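Local coordinates for protein type VI secretion system component (Escherichia coli O6, PDB 2P5Z) that serves as a component of the type VI secretion system, structurally similar to the bacteriophage T4 tail proteins gp27 and gp5, and probably works as a phage-hub-like trimer, at the interface of chains A and B. Numbering follows the deposited sequence. Chains: chain A/B, Type VI secretion system component.

Contact 1: the interface of chains A and B. Residues chain A 457-458; chain B 388, 470.
A:Glu457 meets B:Lys470 and B:Pro388 because its CG is anti to the backbone N (chi1 -170°) and CD stays extended beyond it, carrying the carboxylate well away from its own main chain towards chain B. B:Lys470 comes from the other side with a chain that kinks about its CB-CG bond and again about CG-CD (chi3 -74°), which turns CE and the terminal ammonium towards the glutamate; the two side chains cross at about a right angle. The result is a worked example of a salt bridge supported by an apolar neighbour. B:Lys470 NZ gives a hydrogen bond of 2.8 Å to A:Glu457 OE2, received on the syn lone pair of that carboxylate oxygen, the side facing OE1. The other oxygen is a more distant neighbour, with A:Glu457 OE1 4.0 Å from B:Lys470 NZ, so the bridge is made to one oxygen, not shared evenly by both.

B:Pro388, in strand 387-391, supports this pair. Its ring lies nearly parallel to the carboxylate and under one face of it, with CB 3.3 Å from A:Glu457 OE2. The aliphatic part of the glutamate joins in as A:Glu457 CG packs on B:Pro388 CD at 3.7 Å. This apolar floor probably limits how far the carboxylate can swing towards that side, while the lysine probably helps to hold OE2 in place. A:Glu458 is peripheral, its OE2 coming near CD of the same proline. Both glutamates belong to the loop after strand 451-456, and B:Lys470 follows directly on strand 464-469, in the injector OB region. The patch is small and probably contributes modestly to chain pairing there. At the lysine end, B:Lys470 CE also lies 3.6 Å from A:Glu457 OE2, and the CE-NZ-OE2 angle is close to tetrahedral, about 111°.

Contact 2: the interface of chains A and B. Residues chain A 235-237; chain B 93-96.
A:Ala236 and B:Lys95 form the apolar centre: the methyl CB of the alanine rests 3.8 Å from CG of the lysine, whose aliphatic chain runs extended alongside it. The pair occupies one face of a two-stranded antiparallel junction between strand 230-237 of chain A and strand 85-99 of chain B. On the opposite face A:Tyr237 and B:Phe94 run next to each other in one direction. Their rings are inclined by roughly 32° and approach only at their rims, A:Tyr237 CD1 standing 4.2 Å from B:Phe94 CD2, so this is a loose flank and not a face-to-face packing.

Outward from these groups the main chains take over, illustrating how a sheet can be continued from one subunit into the next. A:Tyr237 and B:Phe94 exchange a reciprocal pair of hydrogen bonds, N of the tyrosine to O of the phenylalanine at 2.8 Å and N of the phenylalanine to O of the tyrosine at 2.9 Å. At the other end, A:Thr235 N donates to B:His96 O over 3.0 Å.

The return bond there is divided between two acceptors of the threonine. B:His96 N makes only a weak bond to the threonine carbonyl, and its stronger acceptor is the side-chain hydroxyl, A:Thr235 OG1, at 3.0 Å and 159° at the hydrogen. With chi1 at 65°, OG1 sits between the backbone N and the carbonyl carbon and leans towards the opposing strand; the histidine CB lies beside it. The side chain thus supplements the weak main-chain bond at this end and probably helps to hold the strands in register.

Since most of the bonding is between backbones, the pairing probably depends more on strand geometry than on side-chain identity. It extends the sheet across the subunit boundary and probably helps to tie neighbouring gp27-like regions into the trimer.

Contact 1: the interface of chains A and B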
loop_
_atom_site.group_PDB
_atom_site.type_symbol
_atom_site.label_atom_id
_atom_site.label_comp_id
_atom_site.label_asym_id
_atom_site.label_seq_id
_atom_site.Cartn_x
_atom_site.Cartn_y
_atom_site.Cartn_z
ATOM N N GLU A 457 17.115 2.782 18.939
ATOM C CA GLU A 457 16.805 1.480 19.472
ATOM C C GLU A 457 15.427 1.038 18.962
ATOM O O GLU A 457 14.447 1.769 19.101
ATOM C CB GLU A 457 16.855 1.555 20.988
ATOM C CG GLU A 457 16.786 0.239 21.665
ATOM C CD GLU A 457 17.056 0.361 23.137
ATOM O OE1 GLU A 457 16.234 0.978 23.853
ATOM O OE2 GLU A 457 18.098 -0.162 23.575
ATOM N N GLU A 458 15.388 -0.155 18.367
ATOM C CA GLU A 458 14.275 -0.683 17.532
ATOM C C GLU A 458 13.590 0.282 16.546
ATOM O O GLU A 458 12.389 0.217 16.355
ATOM C CB GLU A 458 13.265 -1.543 18.323
ATOM C CG GLU A 458 12.697 -0.954 19.614
ATOM C CD GLU A 458 12.216 -2.025 20.578
ATOM O OE1 GLU A 458 11.427 -2.899 20.147
ATOM O OE2 GLU A 458 12.626 -1.992 21.763
ATOM N N PRO B 388 17.715 -4.113 22.420
ATOM C CA PRO B 388 18.461 -4.238 23.664
ATOM C C PRO B 388 18.389 -5.668 24.193
ATOM O O PRO B 388 17.358 -6.334 24.055
ATOM C CB PRO B 388 17.735 -3.285 24.613
ATOM C CG PRO B 388 16.338 -3.205 24.086
ATOM C CD PRO B 388 16.450 -3.372 22.588
ATOM N N LYS B 470 25.959 -1.344 25.711
ATOM C CA LYS B 470 25.360 -0.132 26.279
ATOM C C LYS B 470 25.980 0.281 27.612
ATOM O O LYS B 470 25.383 0.086 28.670
ATOM C CB LYS B 470 23.845 -0.285 26.416
ATOM C CG LYS B 470 23.145 -0.542 25.088
ATOM C CD LYS B 470 21.736 0.043 25.057
ATOM C CE LYS B 470 20.769 -0.774 25.890
ATOM N NZ LYS B 470 19.454 -0.076 25.997
#

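Contact 2: the interface of chains A and B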
loop_
_atom_site.group_PDB
_atom_site.type_symbol
_atom_site.label_atom_id
_atom_site.label_comp_id
_atom_site.label_asym_id
_atom_site.label_seq_id
_atom_site.Cartn_x
_atom_site.Cartn_y
_atom_site.Cartn_z
ATOM N N THR A 235 -25.632 -2.300 12.304
ATOM C CA THR A 235 -24.543 -2.501 13.236
ATOM C C THR A 235 -23.534 -3.435 12.642
ATOM O O THR A 235 -23.833 -4.162 11.702
ATOM C CB THR A 235 -24.975 -3.211 14.507
ATOM O OG1 THR A 235 -25.387 -4.529 14.159
ATOM C CG2 THR A 235 -26.077 -2.473 15.265
ATOM N N ALA A 236 -22.334 -3.415 13.215
ATOM C CA ALA A 236 -21.257 -4.309 12.817
ATOM C C ALA A 236 -20.399 -4.561 14.042
ATOM O O ALA A 236 -20.069 -3.630 14.785
ATOM C CB ALA A 236 -20.419 -3.704 11.695
ATOM N N TYR A 237 -20.073 -5.823 14.270
ATOM C CA TYR A 237 -19.298 -6.211 15.434
ATOM C C TYR A 237 -18.316 -7.217 14.950
ATOM O O TYR A 237 -18.649 -8.092 14.152
ATOM C CB TYR A 237 -20.163 -6.848 16.506
ATOM C CG TYR A 237 -21.118 -5.910 17.196
ATOM C CD1 TYR A 237 -22.381 -5.636 16.658
ATOM C CD2 TYR A 237 -20.794 -5.340 18.413
ATOM C CE1 TYR A 237 -23.270 -4.787 17.310
ATOM C CE2 TYR A 237 -21.687 -4.500 19.071
ATOM C CZ TYR A 237 -22.911 -4.225 18.507
ATOM O OH TYR A 237 -23.780 -3.385 19.159
ATOM N N GLY B 93 -17.637 -12.260 12.755
ATOM C CA GLY B 93 -18.245 -10.952 12.606
ATOM C C GLY B 93 -19.747 -11.069 12.576
ATOM O O GLY B 93 -20.300 -12.082 12.153
ATOM N N PHE B 94 -20.420 -10.024 13.014
ATOM C CA PHE B 94 -21.845 -10.069 13.062
ATOM C C PHE B 94 -22.356 -8.704 12.703
ATOM O O PHE B 94 -21.859 -7.691 13.211
ATOM C CB PHE B 94 -22.322 -10.479 14.458
ATOM C CG PHE B 94 -23.783 -10.244 14.697
ATOM C CD1 PHE B 94 -24.736 -11.069 14.111
ATOM C CD2 PHE B 94 -24.207 -9.199 15.509
ATOM C CE1 PHE B 94 -26.079 -10.853 14.326
ATOM C CE2 PHE B 94 -25.560 -8.979 15.744
ATOM C CZ PHE B 94 -26.494 -9.813 15.153
ATOM N N LYS B 95 -23.363 -8.681 11.836
ATOM C CA LYS B 95 -23.999 -7.438 11.441
ATOM C C LYS B 95 -25.512 -7.551 11.513
ATOM O O LYS B 95 -26.079 -8.526 11.037
ATOM C CB LYS B 95 -23.598 -7.101 10.006
ATOM C CG LYS B 95 -22.232 -6.514 9.854
ATOM C CD LYS B 95 -21.766 -6.684 8.457
ATOM C CE LYS B 95 -20.671 -5.687 8.146
ATOM N NZ LYS B 95 -20.192 -5.948 6.761
ATOM N N HIS B 96 -26.171 -6.570 12.109
ATOM C CA HIS B 96 -27.607 -6.438 11.908
ATOM C C HIS B 96 -27.803 -5.449 10.754
ATOM O O HIS B 96 -27.424 -4.297 10.857
ATOM C CB HIS B 96 -28.280 -5.940 13.186
ATOM C CG HIS B 96 -29.783 -5.884 13.121
ATOM N ND1 HIS B 96 -30.577 -6.029 14.242
ATOM C CD2 HIS B 96 -30.637 -5.690 12.083
ATOM C CE1 HIS B 96 -31.847 -5.919 13.899
ATOM N NE2 HIS B 96 -31.909 -5.714 12.596
#

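About 42 Å separates the C-alpha centres of contact 1 and contact 2, and they share no residue or secondary-structure element. Contact 2 belongs to the region related to the phage baseplate hub, whereas contact 1 lies at the injector OB region or close to it, so the same two chains touch at both levels of the molecule. Contact 2 is chiefly backbone pairing of two strands, contact 1 a salt bridge backed by a proline. With three copies in the deposited assembly, such widely spaced joints would probably restrain tilting of neighbouring subunits and keep the two levels aligned.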